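PDB 3E48: putative nucleoside-diphosphate-sugar epimerase from Staphylococcus aureus subsp. aureus, which is of unknown function but, as a putative nucleoside-diphosphate-sugar epimerase with an NAD(P)-binding Rossmann domain, probably binds a nicotinamide dinucleotide. Local coordinates for residues B[198-203]-B[268-273]; B[140-145]-B[169-174]; B[54-59]-B[86-91]. All coordinates share one frame; numbering follows the deposited sequence.

Contact 1 (B[198-203]-B[268-273])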
loop_
_atom_site.group_PDB
_atom_site.type_symbol
_atom_site.label_atom_id
_atom_site.label_comp_id
_atom_site.label_asym_id
_atom_site.label_seq_id
_atom_site.Cartn_x
_atom_site.Cartn_y
_atom_site.Cartn_z
ATOM N N SER B 198 -3.291 19.297 -4.714
ATOM C CA SER B 198 -3.154 19.951 -3.418
ATOM C C SER B 198 -3.649 21.395 -3.464
ATOM O O SER B 198 -3.702 22.010 -4.530
ATOM C CB SER B 198 -1.686 19.916 -2.974
ATOM O OG SER B 198 -0.851 20.609 -3.893
ATOM N N GLY B 199 -4.029 21.922 -2.304
ATOM C CA GLY B 199 -4.511 23.291 -2.228
ATOM C C GLY B 199 -3.568 24.135 -1.390
ATOM O O GLY B 199 -2.618 24.711 -1.915
ATOM N N TYR B 200 -3.832 24.219 -0.088
ATOM C CA TYR B 200 -2.974 24.983 0.810
ATOM C C TYR B 200 -2.735 24.235 2.114
ATOM O O TYR B 200 -3.636 23.580 2.643
ATOM C CB TYR B 200 -3.586 26.354 1.124
ATOM C CG TYR B 200 -3.852 27.185 -0.106
ATOM C CD1 TYR B 200 -5.066 27.083 -0.784
ATOM C CD2 TYR B 200 -2.865 28.025 -0.633
ATOM C CE1 TYR B 200 -5.291 27.789 -1.959
ATOM C CE2 TYR B 200 -3.081 28.738 -1.809
ATOM C CZ TYR B 200 -4.294 28.613 -2.467
ATOM O OH TYR B 200 -4.509 29.289 -3.644
ATOM N N SER B 201 -1.512 24.335 2.627
ATOM C CA SER B 201 -1.150 23.686 3.884
ATOM C C SER B 201 -1.290 24.688 5.018
ATOM O O SER B 201 -0.795 25.819 4.935
ATOM C CB SER B 201 0.292 23.171 3.838
ATOM O OG SER B 201 0.439 22.124 2.892
ATOM N N TYR B 202 -1.971 24.263 6.073
ATOM C CA TYR B 202 -2.201 25.100 7.242
ATOM C C TYR B 202 -1.861 24.315 8.496
ATOM O O TYR B 202 -2.204 23.136 8.601
ATOM C CB TYR B 202 -3.678 25.482 7.348
ATOM C CG TYR B 202 -4.277 26.167 6.140
ATOM C CD1 TYR B 202 -3.887 27.456 5.777
ATOM C CD2 TYR B 202 -5.283 25.546 5.394
ATOM C CE1 TYR B 202 -4.491 28.114 4.709
ATOM C CE2 TYR B 202 -5.891 26.196 4.325
ATOM C CZ TYR B 202 -5.493 27.480 3.989
ATOM O OH TYR B 202 -6.102 28.133 2.944
ATOM N N ASP B 203 -1.180 24.948 9.445
ATOM C CA ASP B 203 -0.913 24.261 10.696
ATOM C C ASP B 203 -2.242 24.469 11.417
ATOM O O ASP B 203 -3.053 25.285 10.978
ATOM C CB ASP B 203 0.254 24.906 11.458
ATOM C CG ASP B 203 0.005 26.357 11.805
ATOM O OD1 ASP B 203 0.883 26.959 12.454
ATOM O OD2 ASP B 203 -1.056 26.897 11.434
ATOM N N ASP B 268 -4.959 27.637 -13.019
ATOM C CA ASP B 268 -5.536 28.572 -12.064
ATOM C C ASP B 268 -5.030 28.236 -10.669
ATOM O O ASP B 268 -4.387 27.206 -10.469
ATOM C CB ASP B 268 -7.069 28.497 -12.123
ATOM C CG ASP B 268 -7.744 29.521 -11.229
ATOM O OD1 ASP B 268 -7.209 30.644 -11.085
ATOM O OD2 ASP B 268 -8.826 29.211 -10.685
ATOM N N GLN B 269 -5.302 29.120 -9.719
ATOM C CA GLN B 269 -4.886 28.924 -8.337
ATOM C C GLN B 269 -6.009 28.232 -7.571
ATOM O O GLN B 269 -7.184 28.507 -7.806
ATOM C CB GLN B 269 -4.596 30.277 -7.681
ATOM C CG GLN B 269 -3.438 31.057 -8.291
ATOM C CD GLN B 269 -2.092 30.445 -7.966
ATOM O OE1 GLN B 269 -1.781 30.190 -6.803
ATOM N NE2 GLN B 269 -1.279 30.218 -8.990
ATOM N N PRO B 270 -5.666 27.312 -6.658
ATOM C CA PRO B 270 -6.722 26.638 -5.896
ATOM C C PRO B 270 -7.388 27.641 -4.962
ATOM O O PRO B 270 -6.776 28.637 -4.584
ATOM C CB PRO B 270 -5.961 25.547 -5.141
ATOM C CG PRO B 270 -4.593 26.133 -4.974
ATOM C CD PRO B 270 -4.343 26.754 -6.332
ATOM N N GLN B 271 -8.642 27.387 -4.603
ATOM C CA GLN B 271 -9.359 28.283 -3.711
ATOM C C GLN B 271 -8.871 28.130 -2.274
ATOM O O GLN B 271 -8.739 27.014 -1.770
ATOM C CB GLN B 271 -10.862 28.007 -3.769
ATOM C CG GLN B 271 -11.680 29.037 -3.014
ATOM C CD GLN B 271 -13.172 28.792 -3.108
ATOM O OE1 GLN B 271 -13.976 29.696 -2.863
ATOM N NE2 GLN B 271 -13.554 27.568 -3.453
ATOM N N THR B 272 -8.596 29.256 -1.623
ATOM C CA THR B 272 -8.130 29.261 -0.239
ATOM C C THR B 272 -9.285 28.942 0.697
ATOM O O THR B 272 -10.452 29.057 0.316
ATOM C CB THR B 272 -7.607 30.644 0.165
ATOM O OG1 THR B 272 -8.699 31.576 0.152
ATOM C CG2 THR B 272 -6.531 31.112 -0.794
ATOM N N LEU B 273 -8.970 28.555 1.928
ATOM C CA LEU B 273 -10.024 28.257 2.891
ATOM C C LEU B 273 -10.831 29.524 3.194
ATOM O O LEU B 273 -12.060 29.482 3.284
ATOM C CB LEU B 273 -9.432 27.694 4.187
ATOM C CG LEU B 273 -10.419 27.415 5.327
ATOM C CD1 LEU B 273 -11.535 26.490 4.852
ATOM C CD2 LEU B 273 -9.672 26.781 6.487
#

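Contact 2 (B[140-145]-B[169-174])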
loop_
_atom_site.group_PDB
_atom_site.type_symbol
_atom_site.label_atom_id
_atom_site.label_comp_id
_atom_site.label_asym_id
_atom_site.label_seq_id
_atom_site.Cartn_x
_atom_site.Cartn_y
_atom_site.Cartn_z
HETATM N N MSE B 140 -5.518 12.977 -3.880
HETATM C CA MSE B 140 -6.096 14.239 -3.438
HETATM C C MSE B 140 -5.763 14.559 -1.986
HETATM O O MSE B 140 -5.563 13.653 -1.167
HETATM C CB MSE B 140 -7.619 14.214 -3.628
HETATM C CG MSE B 140 -8.346 13.225 -2.737
HETATM SE SE MSE B 140 -10.229 13.027 -3.195
HETATM C CE MSE B 140 -10.362 11.120 -2.947
ATOM N N ALA B 141 -5.696 15.853 -1.677
ATOM C CA ALA B 141 -5.423 16.315 -0.318
ATOM C C ALA B 141 -6.736 16.256 0.467
ATOM O O ALA B 141 -7.733 15.748 -0.044
ATOM C CB ALA B 141 -4.866 17.740 -0.348
HETATM N N MSE B 142 -6.741 16.771 1.696
HETATM C CA MSE B 142 -7.931 16.732 2.553
HETATM C C MSE B 142 -9.035 17.733 2.187
HETATM O O MSE B 142 -8.771 18.914 1.993
HETATM C CB MSE B 142 -7.518 16.939 4.018
HETATM C CG MSE B 142 -8.621 16.642 5.030
HETATM SE SE MSE B 142 -8.069 16.927 6.873
HETATM C CE MSE B 142 -6.761 15.503 7.036
ATOM N N TYR B 143 -10.279 17.260 2.109
ATOM C CA TYR B 143 -11.399 18.140 1.770
ATOM C C TYR B 143 -11.578 19.308 2.736
ATOM O O TYR B 143 -11.545 19.128 3.954
ATOM C CB TYR B 143 -12.728 17.379 1.761
ATOM C CG TYR B 143 -12.825 16.204 0.826
ATOM C CD1 TYR B 143 -12.497 16.325 -0.523
ATOM C CD2 TYR B 143 -13.311 14.977 1.283
ATOM C CE1 TYR B 143 -12.657 15.255 -1.399
ATOM C CE2 TYR B 143 -13.474 13.905 0.418
ATOM C CZ TYR B 143 -13.147 14.051 -0.920
ATOM O OH TYR B 143 -13.319 12.995 -1.779
HETATM N N MSE B 144 -11.802 20.500 2.190
HETATM C CA MSE B 144 -12.049 21.679 3.023
HETATM C C MSE B 144 -13.524 21.696 3.403
HETATM O O MSE B 144 -13.895 22.167 4.474
HETATM C CB MSE B 144 -11.785 22.972 2.249
HETATM C CG MSE B 144 -10.351 23.412 2.153
HETATM SE SE MSE B 144 -10.235 25.028 1.095
HETATM C CE MSE B 144 -8.309 25.078 0.938
ATOM N N ASP B 145 -14.353 21.182 2.500
ATOM C CA ASP B 145 -15.802 21.188 2.663
ATOM C C ASP B 145 -16.376 20.851 4.045
ATOM O O ASP B 145 -17.218 21.586 4.560
ATOM C CB ASP B 145 -16.430 20.298 1.582
ATOM C CG ASP B 145 -16.014 20.714 0.182
ATOM O OD1 ASP B 145 -14.808 20.620 -0.136
ATOM O OD2 ASP B 145 -16.882 21.146 -0.603
ATOM N N ILE B 169 -1.353 20.459 7.618
ATOM C CA ILE B 169 -2.170 19.590 6.777
ATOM C C ILE B 169 -2.596 20.308 5.509
ATOM O O ILE B 169 -3.088 21.439 5.561
ATOM C CB ILE B 169 -3.446 19.120 7.522
ATOM C CG1 ILE B 169 -3.075 18.204 8.693
ATOM C CG2 ILE B 169 -4.366 18.362 6.572
ATOM C CD1 ILE B 169 -4.208 17.910 9.640
ATOM N N ASN B 170 -2.412 19.660 4.367
ATOM C CA ASN B 170 -2.810 20.294 3.125
ATOM C C ASN B 170 -4.283 20.018 2.848
ATOM O O ASN B 170 -4.749 18.878 2.922
ATOM C CB ASN B 170 -1.940 19.823 1.964
ATOM C CG ASN B 170 -2.150 20.659 0.721
ATOM O OD1 ASN B 170 -3.079 20.420 -0.044
ATOM N ND2 ASN B 170 -1.298 21.660 0.526
ATOM N N TYR B 171 -5.000 21.098 2.545
ATOM C CA TYR B 171 -6.436 21.079 2.280
ATOM C C TYR B 171 -6.770 21.564 0.880
ATOM O O TYR B 171 -6.050 22.381 0.313
ATOM C CB TYR B 171 -7.160 22.013 3.245
ATOM C CG TYR B 171 -7.354 21.495 4.642
ATOM C CD1 TYR B 171 -8.505 20.785 4.982
ATOM C CD2 TYR B 171 -6.419 21.761 5.642
ATOM C CE1 TYR B 171 -8.729 20.359 6.282
ATOM C CE2 TYR B 171 -6.629 21.336 6.951
ATOM C CZ TYR B 171 -7.790 20.636 7.263
ATOM O OH TYR B 171 -8.014 20.218 8.554
ATOM N N ILE B 172 -7.895 21.091 0.352
ATOM C CA ILE B 172 -8.359 21.487 -0.978
ATOM C C ILE B 172 -9.876 21.243 -1.061
ATOM O O ILE B 172 -10.395 20.320 -0.429
ATOM C CB ILE B 172 -7.600 20.691 -2.080
ATOM C CG1 ILE B 172 -8.030 21.165 -3.470
ATOM C CG2 ILE B 172 -7.859 19.191 -1.920
ATOM C CD1 ILE B 172 -7.195 20.579 -4.593
ATOM N N THR B 173 -10.591 22.074 -1.818
ATOM C CA THR B 173 -12.040 21.912 -1.940
ATOM C C THR B 173 -12.380 20.767 -2.883
ATOM O O THR B 173 -11.563 20.374 -3.720
ATOM C CB THR B 173 -12.735 23.177 -2.510
ATOM O OG1 THR B 173 -12.302 23.393 -3.857
ATOM C CG2 THR B 173 -12.421 24.399 -1.670
ATOM N N ARG B 174 -13.585 20.224 -2.743
ATOM C CA ARG B 174 -14.009 19.156 -3.633
ATOM C C ARG B 174 -14.139 19.769 -5.019
ATOM O O ARG B 174 -13.827 19.130 -6.020
ATOM C CB ARG B 174 -15.359 18.571 -3.211
ATOM C CG ARG B 174 -15.330 17.782 -1.918
ATOM C CD ARG B 174 -16.449 16.759 -1.887
ATOM N NE ARG B 174 -16.463 16.027 -0.627
ATOM C CZ ARG B 174 -17.107 16.426 0.463
ATOM N NH1 ARG B 174 -17.804 17.554 0.449
ATOM N NH2 ARG B 174 -17.037 15.706 1.574
HETATM O O HOH W 1 -18.693 19.250 -1.592
#

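Contact 3 (B[54-59]-B[86-91])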
loop_
_atom_site.group_PDB
_atom_site.type_symbol
_atom_site.label_atom_id
_atom_site.label_comp_id
_atom_site.label_asym_id
_atom_site.label_seq_id
_atom_site.Cartn_x
_atom_site.Cartn_y
_atom_site.Cartn_z
ATOM N N PHE B 54 -19.089 -4.194 -4.572
ATOM C CA PHE B 54 -18.741 -5.472 -3.978
ATOM C C PHE B 54 -19.384 -6.682 -4.623
ATOM O O PHE B 54 -19.475 -7.750 -4.022
ATOM C CB PHE B 54 -19.030 -5.406 -2.482
ATOM C CG PHE B 54 -18.208 -4.368 -1.776
ATOM C CD1 PHE B 54 -16.902 -4.646 -1.391
ATOM C CD2 PHE B 54 -18.714 -3.090 -1.561
ATOM C CE1 PHE B 54 -16.108 -3.665 -0.806
ATOM C CE2 PHE B 54 -17.933 -2.101 -0.978
ATOM C CZ PHE B 54 -16.624 -2.388 -0.598
ATOM N N ASN B 55 -19.821 -6.506 -5.863
ATOM C CA ASN B 55 -20.404 -7.599 -6.622
ATOM C C ASN B 55 -19.642 -7.577 -7.936
ATOM O O ASN B 55 -19.870 -6.713 -8.783
ATOM C CB ASN B 55 -21.896 -7.366 -6.848
ATOM C CG ASN B 55 -22.551 -8.511 -7.581
ATOM O OD1 ASN B 55 -22.258 -8.761 -8.748
ATOM N ND2 ASN B 55 -23.434 -9.228 -6.894
ATOM N N GLN B 56 -18.718 -8.520 -8.087
ATOM C CA GLN B 56 -17.881 -8.577 -9.275
ATOM C C GLN B 56 -18.636 -8.510 -10.591
ATOM O O GLN B 56 -18.291 -7.714 -11.462
ATOM C CB GLN B 56 -17.000 -9.826 -9.256
ATOM C CG GLN B 56 -15.789 -9.691 -10.170
ATOM C CD GLN B 56 -14.687 -10.677 -9.840
ATOM O OE1 GLN B 56 -14.753 -11.846 -10.213
ATOM N NE2 GLN B 56 -13.669 -10.207 -9.121
ATOM N N GLU B 57 -19.667 -9.332 -10.739
ATOM C CA GLU B 57 -20.426 -9.332 -11.978
ATOM C C GLU B 57 -21.155 -8.022 -12.241
ATOM O O GLU B 57 -21.399 -7.658 -13.395
ATOM C CB GLU B 57 -21.393 -10.517 -11.999
ATOM C CG GLU B 57 -20.653 -11.836 -12.134
ATOM C CD GLU B 57 -19.747 -11.858 -13.358
ATOM O OE1 GLU B 57 -18.618 -12.395 -13.264
ATOM O OE2 GLU B 57 -20.165 -11.337 -14.418
ATOM N N SER B 58 -21.497 -7.305 -11.174
ATOM C CA SER B 58 -22.165 -6.020 -11.321
ATOM C C SER B 58 -21.160 -5.060 -11.967
ATOM O O SER B 58 -21.515 -4.282 -12.857
ATOM C CB SER B 58 -22.609 -5.480 -9.956
ATOM O OG SER B 58 -23.251 -4.225 -10.088
HETATM N N MSE B 59 -19.904 -5.122 -11.529
HETATM C CA MSE B 59 -18.865 -4.259 -12.096
HETATM C C MSE B 59 -18.577 -4.661 -13.541
HETATM O O MSE B 59 -18.443 -3.808 -14.418
HETATM C CB MSE B 59 -17.578 -4.335 -11.258
HETATM C CG MSE B 59 -17.583 -3.458 -10.003
HETATM SE SE MSE B 59 -16.687 -1.716 -10.226
HETATM C CE MSE B 59 -15.302 -1.940 -8.890
ATOM N N VAL B 86 -11.222 -2.653 -5.268
ATOM C CA VAL B 86 -10.195 -2.499 -6.290
ATOM C C VAL B 86 -9.972 -3.801 -7.040
ATOM O O VAL B 86 -9.654 -3.785 -8.223
ATOM C CB VAL B 86 -8.850 -2.014 -5.679
ATOM C CG1 VAL B 86 -8.296 -3.052 -4.718
ATOM C CG2 VAL B 86 -7.853 -1.720 -6.792
ATOM N N GLU B 87 -10.127 -4.930 -6.353
ATOM C CA GLU B 87 -9.966 -6.210 -7.024
ATOM C C GLU B 87 -11.036 -6.290 -8.106
ATOM O O GLU B 87 -10.756 -6.693 -9.228
ATOM C CB GLU B 87 -10.147 -7.379 -6.051
ATOM C CG GLU B 87 -8.962 -7.656 -5.126
ATOM C CD GLU B 87 -7.735 -8.172 -5.855
ATOM O OE1 GLU B 87 -7.888 -8.881 -6.870
ATOM O OE2 GLU B 87 -6.607 -7.890 -5.404
ATOM N N ASN B 88 -12.259 -5.892 -7.772
ATOM C CA ASN B 88 -13.337 -5.948 -8.743
ATOM C C ASN B 88 -13.124 -4.957 -9.874
ATOM O O ASN B 88 -13.429 -5.248 -11.031
ATOM C CB ASN B 88 -14.686 -5.732 -8.058
ATOM C CG ASN B 88 -15.082 -6.916 -7.193
ATOM O OD1 ASN B 88 -14.558 -8.021 -7.368
ATOM N ND2 ASN B 88 -16.014 -6.700 -6.269
ATOM N N LEU B 89 -12.592 -3.786 -9.541
ATOM C CA LEU B 89 -12.316 -2.770 -10.551
ATOM C C LEU B 89 -11.404 -3.351 -11.629
ATOM O O LEU B 89 -11.719 -3.292 -12.818
ATOM C CB LEU B 89 -11.639 -1.561 -9.905
ATOM C CG LEU B 89 -11.033 -0.523 -10.849
ATOM C CD1 LEU B 89 -12.122 0.137 -11.699
ATOM C CD2 LEU B 89 -10.300 0.522 -10.009
ATOM N N VAL B 90 -10.277 -3.919 -11.206
ATOM C CA VAL B 90 -9.315 -4.501 -12.139
ATOM C C VAL B 90 -9.882 -5.697 -12.902
ATOM O O VAL B 90 -9.694 -5.809 -14.114
ATOM C CB VAL B 90 -8.019 -4.934 -11.414
ATOM C CG1 VAL B 90 -7.089 -5.647 -12.388
ATOM C CG2 VAL B 90 -7.325 -3.712 -10.826
ATOM N N TYR B 91 -10.569 -6.590 -12.198
ATOM C CA TYR B 91 -11.140 -7.767 -12.837
ATOM C C TYR B 91 -12.136 -7.391 -13.920
ATOM O O TYR B 91 -12.098 -7.934 -15.026
ATOM C CB TYR B 91 -11.831 -8.652 -11.801
ATOM C CG TYR B 91 -12.459 -9.895 -12.389
ATOM C CD1 TYR B 91 -13.716 -9.851 -12.987
ATOM C CD2 TYR B 91 -11.788 -11.115 -12.359
ATOM C CE1 TYR B 91 -14.291 -10.987 -13.538
ATOM C CE2 TYR B 91 -12.353 -12.262 -12.907
ATOM C CZ TYR B 91 -13.607 -12.190 -13.494
ATOM O OH TYR B 91 -14.186 -13.319 -14.023
HETATM O O HOH W 2 -16.563 -8.707 -4.322
HETATM O O HOH W 3 -16.562 -12.825 -14.980
#

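Contact 1 (B[198-203]-B[268-273])
Gly199 and Pro270 bring the two backbones closest, with CA atoms 5.4 Å apart, and the end-to-end directions of the touching parts differ by 41°. No backbone hydrogen bond joins them. Strand 194-203 carries a classic beta bulge here: Gly199 and Tyr200 both face Tyr171 of strand 168-172, its antiparallel neighbour. Asn170 of that neighbour ties the bulge region to the sheet, OD1 accepting from Gly199 N while ND2 bonds to Ser201 OG. The loop between helices 261-266 and 273-277 packs against this strand through two tyrosines. Tyr200 projects toward the loop with CG beside the backbone N and anti to the carbonyl carbon, and its ring is held from several directions. Its hydroxyl donates to Pro270 O in a short bond, OH to O 2.5 Å, that carbonyl oxygen lying at the ring edge near the ring plane. The proline ring supplies an apolar contact as well, its CG lying 3.5 Å from Tyr200 CE1. Over one face of the same ring sits the Thr272 methyl, CG2 being 4.1 Å from the centroid and 27° off the normal, a CH-pi contact. The threonine OG1 is engaged elsewhere: Thr272 is the N-cap of helix 273-277, and OG1 accepts from Ser275 N. Two residues along the strand, Tyr202 also points at the loop but uses its hydroxyl the other way round, as an acceptor from a backbone N-H in the first turn of that helix. Leu273 CB meets the Tyr202 ring obliquely, 3.8 Å from CE2, while the leucine side chain continues onto Leu207 and Ile210 of helix 204-215. The bond from Leu273 N to Tyr202 OH measures 3.1 Å and is almost straight, 173° at the hydrogen.

Contact 2 (B[140-145]-B[169-174])
Met142 and Tyr171 stand side by side on one face of the sheet, pointing the same way, and mark the tightly packed end of the contact. Met142 and Met144 are both selenomethionines. The selenium of Met142 lies 3.5 Å from Tyr171 CE1, oblique to the ring, in a Met-aromatic contact; its CE goes on to Ile169 CG2. Met144 adds CG against Tyr171 CB and its selenium against Thr173 CG2. The backbones pair as parallel strands: Met142 N donates to Asn170 O, Ile172 N to Met142 O, and Met144 N to Ile172 O. Strands 134-143 and 168-172 are neighbouring parallel strands of the Rossmann-like sheet, joined by a connection that includes helix 147-157 and strand 159-160. The other end, where strand gives way to helix 174-186, is partly exposed and more polar. The Arg174 side chain crosses that of Tyr143 at about a right angle, its guanidinium plane tilted 49° from the ring, with NE 3.6 Å above the ring centre and CZ 4.3 Å from the centroid, a cation-pi contact. The contact buries NE without a hydrogen-bond partner. Asp145 uses OD1, on its syn side, to accept from Arg174 N at 2.9 Å, a bond at the helix N-terminus that probably also suits the carboxylate charge. Its OD2 is 3.9 Å from Arg174 NH1, a long salt bridge; a water bridges the same two atoms, 2.8 Å from each.

Contact 3 (B[54-59]-B[86-91])
Gln56 lays its amide flat on the ring of Tyr91, the two planes only 4° apart although the side chains cross at about a right angle. OE1 sits over the ring centre, 3.3 Å above the plane, and CD lies 3.4 Å from Tyr91 CD1. With CG anti to the backbone N and the chain extended beyond it, the glutamine reaches across from the first turn of helix 56-63 to helix 84-96. Asn88 is turned quite differently: its amide plane stands 81° from that of Gln56, and its OD1 accepts from Gln56 NE2 at 2.9 Å. That bond is bent, 138° at the hydrogen. The other end of the asparagine amide faces the loop before helix 56-63, where ND2 donates to Tyr53 O and to a water that in turn bonds weakly to Phe54 O. On the inner side Met59, a selenomethionine, bends so that CE comes 3.3 Å from Leu89 N and 3.8 Å from Leu89 CB, next to Phe71 of strand 68-71. The contact joins the start of helix 56-63 to helix 84-96 on the Rossmann-like domain. A water at the ring edge joins Tyr91 OH to Glu57 OE1, 2.6 Å and 2.7 Å away respectively. Hydrogen bonding to Asn88 limits rotation of the Gln56 amide, and stacking on Tyr91 holds it flat, so this helix pair is joined by a polar, partly exposed patch beside an apolar inner one.

In the fold
Contacts 1 and 2 adjoin, their centres 8 Å apart, and share strand 168-172 as common ground: Tyr171 N lies 2.8 Å from Tyr200 O, a probable hydrogen bond of the strand pairing, and strands 134-143, 168-172 and 194-203 are mutual neighbours in the sheet. Contact 3 is remote, its centre 28 Å from that of contact 2 and 35 Å from that of contact 1, on the opposite side of the chain's centre from contact 1. Contact 2 touches helix 11-22 through Tyr143 on Leu12 and Arg174 on His11; in Rossmann folds this first helix follows the glycine-rich dinucleotide loop, which is consistent with contact 2 lying near the expected cofactor site.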